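Local atomic coordinates of glucokinase (Streptomyces griseus, PDB entry 3VGM), a protein that probably catalyses the phosphorylation of D-glucose by ATP to glucose 6-phosphate and ADP, as a zinc-containing kinase of the ROK family. Residues F29-P34 / I44-A49. Residues are numbered along the deposited sequence; the frame is centred on the assembly and turned at random.
Sequences FKVATP and ICAAVA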
ATOM      1  N   PHE A  29      -1.289  25.643 -37.238  1.00 22.85           N
ATOM      2  CA  PHE A  29      -0.725  24.768 -38.253  1.00 24.12           C
ATOM      3  C   PHE A  29      -0.186  23.545 -37.553  1.00 25.07           C
ATOM      4  O   PHE A  29       0.546  23.655 -36.564  1.00 23.80           O
ATOM      5  CB  PHE A  29       0.364  25.493 -39.045  1.00 24.70           C
ATOM      6  CG  PHE A  29       0.926  24.675 -40.169  1.00 28.02           C
ATOM      7  CD1 PHE A  29       0.086  24.168 -41.169  1.00 30.94           C
ATOM      8  CD2 PHE A  29       2.289  24.392 -40.229  1.00 30.03           C
ATOM      9  CE1 PHE A  29       0.603  23.381 -42.208  1.00 33.86           C
ATOM     10  CE2 PHE A  29       2.819  23.614 -41.264  1.00 30.76           C
ATOM     11  CZ  PHE A  29       1.977  23.112 -42.255  1.00 35.00           C
ATOM     12  N   LYS A  30      -0.561  22.380 -38.061  1.00 26.11           N
ATOM     13  CA  LYS A  30      -0.169  21.135 -37.431  1.00 27.60           C
ATOM     14  C   LYS A  30       0.740  20.339 -38.366  1.00 29.12           C
ATOM     15  O   LYS A  30       0.564  20.361 -39.600  1.00 29.82           O
ATOM     16  CB  LYS A  30      -1.413  20.338 -37.064  1.00 26.76           C
ATOM     17  CG  LYS A  30      -2.417  21.134 -36.253  1.00 27.75           C
ATOM     18  CD  LYS A  30      -3.666  20.361 -35.995  1.00 29.51           C
ATOM     19  CE  LYS A  30      -4.726  21.251 -35.368  1.00 32.90           C
ATOM     20  NZ  LYS A  30      -5.846  20.388 -34.904  1.00 36.23           N
ATOM     21  N   VAL A  31       1.723  19.658 -37.780  1.00 30.21           N
ATOM     22  CA  VAL A  31       2.616  18.754 -38.517  1.00 31.47           C
ATOM     23  C   VAL A  31       2.713  17.427 -37.756  1.00 32.11           C
ATOM     24  O   VAL A  31       2.516  17.375 -36.521  1.00 30.78           O
ATOM     25  CB  VAL A  31       4.046  19.345 -38.764  1.00 32.14           C
ATOM     26  CG1 VAL A  31       4.000  20.621 -39.655  1.00 33.06           C
ATOM     27  CG2 VAL A  31       4.761  19.625 -37.467  1.00 33.13           C
ATOM     28  N   ALA A  32       2.992  16.344 -38.483  1.00 32.41           N
ATOM     29  CA  ALA A  32       3.105  15.034 -37.825  1.00 33.31           C
ATOM     30  C   ALA A  32       4.341  15.037 -36.954  1.00 33.04           C
ATOM     31  O   ALA A  32       5.385  15.576 -37.343  1.00 33.48           O
ATOM     32  CB  ALA A  32       3.195  13.910 -38.867  1.00 32.99           C
ATOM     33  N   THR A  33       4.232  14.456 -35.768  1.00 33.76           N
ATOM     34  CA  THR A  33       5.414  14.248 -34.938  1.00 33.96           C
ATOM     35  C   THR A  33       6.243  13.124 -35.563  1.00 35.27           C
ATOM     36  O   THR A  33       5.747  12.011 -35.699  1.00 34.87           O
ATOM     37  CB  THR A  33       5.049  13.843 -33.508  1.00 33.79           C
ATOM     38  OG1 THR A  33       4.158  14.814 -32.946  1.00 32.55           O
ATOM     39  CG2 THR A  33       6.317  13.723 -32.655  1.00 32.44           C
ATOM     40  N   PRO A  34       7.490  13.432 -35.962  1.00 36.87           N
ATOM     41  CA  PRO A  34       8.366  12.431 -36.582  1.00 38.77           C
ATOM     42  C   PRO A  34       8.798  11.372 -35.554  1.00 40.15           C
ATOM     43  O   PRO A  34       8.732  11.617 -34.342  1.00 38.91           O
ATOM     44  CB  PRO A  34       9.583  13.239 -37.062  1.00 39.28           C
ATOM     45  CG  PRO A  34       9.307  14.672 -36.745  1.00 38.78           C
ATOM     46  CD  PRO A  34       8.130  14.756 -35.839  1.00 36.54           C
ATOM     47  N   ILE A  44       9.108  21.232 -35.592  1.00 32.29           N
ATOM     48  CA  ILE A  44       8.775  22.442 -34.824  1.00 31.26           C
ATOM     49  C   ILE A  44       8.950  23.679 -35.714  1.00 31.69           C
ATOM     50  O   ILE A  44       8.075  24.554 -35.764  1.00 29.94           O
ATOM     51  CB  ILE A  44       9.646  22.576 -33.545  1.00 31.20           C
ATOM     52  CG1 ILE A  44       9.235  21.548 -32.503  1.00 30.33           C
ATOM     53  CG2 ILE A  44       9.562  24.003 -32.972  1.00 29.20           C
ATOM     54  CD1 ILE A  44      10.275  21.385 -31.369  1.00 29.57           C
ATOM     55  N   CYS A  45      10.058  23.739 -36.452  1.00 32.77           N
ATOM     56  CA  CYS A  45      10.304  24.890 -37.315  1.00 34.07           C
ATOM     57  C   CYS A  45       9.308  25.024 -38.472  1.00 33.43           C
ATOM     58  O   CYS A  45       8.923  26.149 -38.839  1.00 32.92           O
ATOM     59  CB  CYS A  45      11.760  24.909 -37.784  1.00 35.40           C
ATOM     60  SG  CYS A  45      12.873  25.084 -36.350  1.00 42.89           S
ATOM     61  N   ALA A  46       8.887  23.886 -39.032  1.00 32.62           N
ATOM     62  CA  ALA A  46       7.894  23.894 -40.097  1.00 32.34           C
ATOM     63  C   ALA A  46       6.537  24.329 -39.547  1.00 31.24           C
ATOM     64  O   ALA A  46       5.820  25.085 -40.207  1.00 31.74           O
ATOM     65  CB  ALA A  46       7.792  22.526 -40.788  1.00 33.18           C
ATOM     66  N   ALA A  47       6.185  23.861 -38.345  1.00 29.46           N
ATOM     67  CA  ALA A  47       4.916  24.245 -37.712  1.00 28.23           C
ATOM     68  C   ALA A  47       4.884  25.749 -37.461  1.00 27.73           C
ATOM     69  O   ALA A  47       3.895  26.418 -37.779  1.00 27.80           O
ATOM     70  CB  ALA A  47       4.681  23.446 -36.388  1.00 27.84           C
ATOM     71  N   VAL A  48       5.979  26.283 -36.919  1.00 28.02           N
ATOM     72  CA  VAL A  48       6.112  27.731 -36.677  1.00 28.01           C
ATOM     73  C   VAL A  48       5.974  28.539 -37.982  1.00 28.94           C
ATOM     74  O   VAL A  48       5.263  29.546 -38.043  1.00 28.77           O
ATOM     75  CB  VAL A  48       7.453  28.027 -35.949  1.00 28.05           C
ATOM     76  CG1 VAL A  48       7.770  29.511 -35.947  1.00 28.03           C
ATOM     77  CG2 VAL A  48       7.401  27.469 -34.519  1.00 25.66           C
ATOM     78  N   ALA A  49       6.634  28.080 -39.038  1.00 30.33           N
ATOM     79  CA  ALA A  49       6.556  28.775 -40.342  1.00 30.76           C
ATOM     80  C   ALA A  49       5.125  28.798 -40.899  1.00 31.11           C
ATOM     81  O   ALA A  49       4.641  29.837 -41.381  1.00 31.51           O
ATOM     82  CB  ALA A  49       7.536  28.150 -41.343  1.00 32.03           C
TER
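Phe-29 and Val-31 of the edge strand 25-32 pack against Ala-46 and Ala-47 of helix 37-52. This is a strand-to-helix contact in an ASKHA (actin-like ATPase) fold, where the helix lies on one face of a mixed five-stranded sheet. Phe-29 meets the helix backbone with one edge of its ring. The C-H of Phe-29 CD2 points at the carbonyl O of Ala-47, 3.6 Å away and in the ring plane. Ala-46 O sits at the same edge, near the ring plane, between CD2 and CE2 of Phe-29 and 3.5 Å from Phe-29 CE2. The contact is weakly polar. With CG anti to the backbone N (chi1 -176°), the ring reaches across beside the helix and brings its CD2-CE2 edge to these carbonyls. Val-31 CG2 sits 4.0 Å from Ala-47 CB. Val-31 CG1 lies 4.1 Å from Ala-47 N and 4.4 Å from Ala-46 CB. Ala-47 CB is also 4.1 Å from the carbonyl O of Phe-29. Strand and helix segments run nearly antiparallel, at 158°, with axes 7.4 Å apart. The small alanine side chains suit this close approach. Strand 13-19 holds the edge strand in place through backbone hydrogen bonds of Phe-29 with Ala-16 and Val-31 with Ile-14. The Ala-47 methyl also rests on Ala-16.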